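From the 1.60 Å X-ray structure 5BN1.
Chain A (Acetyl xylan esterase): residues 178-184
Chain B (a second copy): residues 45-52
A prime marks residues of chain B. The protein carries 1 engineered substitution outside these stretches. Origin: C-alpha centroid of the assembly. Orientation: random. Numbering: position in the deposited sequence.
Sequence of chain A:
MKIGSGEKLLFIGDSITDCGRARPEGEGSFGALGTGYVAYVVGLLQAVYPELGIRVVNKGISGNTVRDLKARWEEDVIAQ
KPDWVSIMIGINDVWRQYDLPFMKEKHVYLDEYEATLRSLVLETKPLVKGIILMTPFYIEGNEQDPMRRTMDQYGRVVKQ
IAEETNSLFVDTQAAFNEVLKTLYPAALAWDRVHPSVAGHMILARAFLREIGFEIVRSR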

# COMPACT_ATOMS: atom_id res chain seq x y z
N GLU A 178 -15.10 25.69 30.77
CA GLU A 178 -16.61 25.89 30.74
C GLU A 178 -17.31 24.61 30.28
O GLU A 178 -18.26 24.15 30.91
CB GLU A 178 -16.88 27.02 29.86
CG GLU A 178 -18.41 27.25 29.67
CD GLU A 178 -19.16 27.70 30.94
OE1 GLU A 178 -18.57 28.24 31.98
OE2 GLU A 178 -20.43 27.47 30.85
N VAL A 179 -16.75 23.97 29.28
CA VAL A 179 -17.40 22.72 28.79
C VAL A 179 -17.26 21.56 29.79
O VAL A 179 -18.07 20.65 29.87
CB VAL A 179 -16.87 22.40 27.39
CG1 VAL A 179 -17.44 21.09 26.87
CG2 VAL A 179 -17.22 23.54 26.42
N LEU A 180 -16.10 21.54 30.47
CA LEU A 180 -15.81 20.53 31.48
C LEU A 180 -16.70 20.61 32.71
O LEU A 180 -16.77 19.65 33.50
CB LEU A 180 -14.33 20.61 31.83
CG LEU A 180 -13.36 20.18 30.73
CD1 LEU A 180 -11.94 20.61 31.08
CD2 LEU A 180 -13.40 18.66 30.54
N LYS A 181 -17.51 21.70 32.80
CA LYS A 181 -18.58 21.67 33.80
C LYS A 181 -19.62 20.63 33.49
O LYS A 181 -20.35 20.19 34.42
CB LYS A 181 -19.23 23.02 33.93
CG LYS A 181 -18.23 24.05 34.47
CD LYS A 181 -18.93 25.41 34.66
CE LYS A 181 -17.96 26.52 34.96
NZ LYS A 181 -18.60 27.84 34.68
N THR A 182 -19.74 20.22 32.22
CA THR A 182 -20.72 19.32 31.73
C THR A 182 -20.14 17.95 31.37
O THR A 182 -20.69 16.93 31.72
CB THR A 182 -21.42 19.90 30.55
OG1 THR A 182 -22.09 21.12 30.93
CG2 THR A 182 -22.46 18.98 29.89
N LEU A 183 -19.04 17.93 30.63
CA LEU A 183 -18.51 16.75 30.04
C LEU A 183 -17.23 16.29 30.77
O LEU A 183 -16.43 17.10 31.20
CB LEU A 183 -18.08 16.93 28.60
CG LEU A 183 -19.18 17.38 27.59
CD1 LEU A 183 -18.56 17.59 26.18
CD2 LEU A 183 -20.25 16.34 27.60
N TYR A 184 -17.12 14.97 30.94
CA TYR A 184 -15.88 14.35 31.40
C TYR A 184 -14.88 14.50 30.27
O TYR A 184 -15.17 14.43 29.08
CB TYR A 184 -16.15 12.85 31.69
CG TYR A 184 -14.96 12.17 32.34
CD1 TYR A 184 -14.64 12.30 33.68
CD2 TYR A 184 -14.14 11.37 31.55
CE1 TYR A 184 -13.51 11.69 34.21
CE2 TYR A 184 -13.04 10.76 32.08
CZ TYR A 184 -12.71 10.88 33.41
OH TYR A 184 -11.59 10.24 33.86
N LEU B 45 -22.68 22.54 18.21
CA LEU B 45 -23.61 22.33 19.29
C LEU B 45 -22.90 21.84 20.58
O LEU B 45 -23.33 22.26 21.69
CB LEU B 45 -24.68 21.32 18.88
CG LEU B 45 -25.71 21.92 17.90
CD1 LEU B 45 -26.52 20.79 17.35
CD2 LEU B 45 -26.61 22.96 18.50
N GLN B 46 -21.94 20.95 20.46
CA GLN B 46 -21.24 20.48 21.68
C GLN B 46 -20.43 21.60 22.28
O GLN B 46 -20.37 21.76 23.55
CB GLN B 46 -20.43 19.28 21.38
CG GLN B 46 -19.85 18.74 22.69
CD GLN B 46 -19.61 17.24 22.54
OE1 GLN B 46 -18.81 16.78 21.68
NE2 GLN B 46 -20.46 16.46 23.26
N ALA B 47 -19.77 22.41 21.45
CA ALA B 47 -18.95 23.52 21.97
C ALA B 47 -19.76 24.58 22.68
O ALA B 47 -19.34 25.11 23.72
CB ALA B 47 -18.21 24.15 20.86
N VAL B 48 -20.99 24.90 22.20
CA VAL B 48 -21.73 26.01 22.67
C VAL B 48 -22.91 25.57 23.58
O VAL B 48 -23.21 26.27 24.53
CB VAL B 48 -22.25 26.88 21.53
CG1 VAL B 48 -23.10 28.06 21.94
CG2 VAL B 48 -21.15 27.40 20.65
N TYR B 49 -23.47 24.41 23.33
CA TYR B 49 -24.55 23.84 24.11
C TYR B 49 -24.22 22.41 24.57
O TYR B 49 -24.82 21.36 24.22
CB TYR B 49 -25.85 23.85 23.27
CG TYR B 49 -26.46 25.14 22.81
CD1 TYR B 49 -26.02 25.80 21.70
CD2 TYR B 49 -27.69 25.56 23.33
CE1 TYR B 49 -26.60 26.99 21.22
CE2 TYR B 49 -28.32 26.68 22.82
CZ TYR B 49 -27.76 27.43 21.80
OH TYR B 49 -28.40 28.53 21.23
N PRO B 50 -23.11 22.23 25.38
CA PRO B 50 -22.71 20.86 25.70
C PRO B 50 -23.69 20.07 26.57
O PRO B 50 -23.67 18.84 26.54
CB PRO B 50 -21.38 21.07 26.51
CG PRO B 50 -21.52 22.44 26.99
CD PRO B 50 -22.21 23.23 25.91
N GLU B 51 -24.57 20.82 27.22
CA GLU B 51 -25.65 20.21 27.99
C GLU B 51 -26.78 19.66 27.11
O GLU B 51 -27.59 18.90 27.59
CB GLU B 51 -26.24 21.22 28.98
CG GLU B 51 -27.10 22.27 28.39
CD GLU B 51 -26.47 23.42 27.64
OE1 GLU B 51 -25.24 23.55 27.54
OE2 GLU B 51 -27.24 24.25 27.14
N LEU B 52 -26.74 19.96 25.81
CA LEU B 52 -27.81 19.50 24.89
C LEU B 52 -27.33 18.17 24.45
O LEU B 52 -26.48 18.02 23.52
CB LEU B 52 -27.97 20.46 23.74
CG LEU B 52 -29.00 20.11 22.67
CD1 LEU B 52 -30.35 20.44 23.23
CD2 LEU B 52 -28.78 20.97 21.45

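No hydrogen bond or salt bridge joins these two stretches; they are held by packing alone, and 276 Å² of surface, summed over both sides, is buried between them. At the centre sits Pro50′, with the largest covered area (66 Å²), whose CA-to-CB bond points toward chain A and whose CB meets three side chains there. Its CB lies 4.0 Å from CG1 of Val179, 4.1 Å from CG2 of Thr182 and 4.4 Å from CG of Leu183. Proline suits this place because its compact ring offers carbon to its neighbours and, lacking an amide hydrogen, leaves no backbone donor to be satisfied.

The three residues of chain A are brought together by their own backbone. The carbonyl O of Val179 accepts from both Thr182 N (2.9 Å) and Leu183 N (3.0 Å), folding the chain so that all three can reach the proline. Val179 and Leu183 are buried, and wholly apolar side chains suit them, leaving no polar group unsatisfied. Val179, in the t rotamer, also sets CG2 3.8 Å from the carbonyl O of Ala47′. The small side chain of Ala47′ points away, so here chain B contributes backbone. Thr182 points toward chain B and uses its methyl: CG2 approaches Pro50′ O at 3.6 Å and Glu51′ N at 3.9 Å. At this exposed position a threonine can present carbon to the partner while also carrying a hydroxyl.

Leu183, with chi1 m and chi2 t, lies alongside the proline, and its CD1 comes within 3.7 Å of NE2 of Gln46′. The CA-to-CB bond of Gln46′ runs sideways to chain A, but the end of its side chain comes nearer, a van der Waals contact. On chain B, a type I turn from Tyr49′ to Leu52′, closed by Leu52′ N to Tyr49′ O at 2.9 Å, carries Pro50′ and Glu51′ at its two central positions. Glu51′ adds little apolar contact, and its carboxylate is hydrogen-bonded elsewhere in the structure.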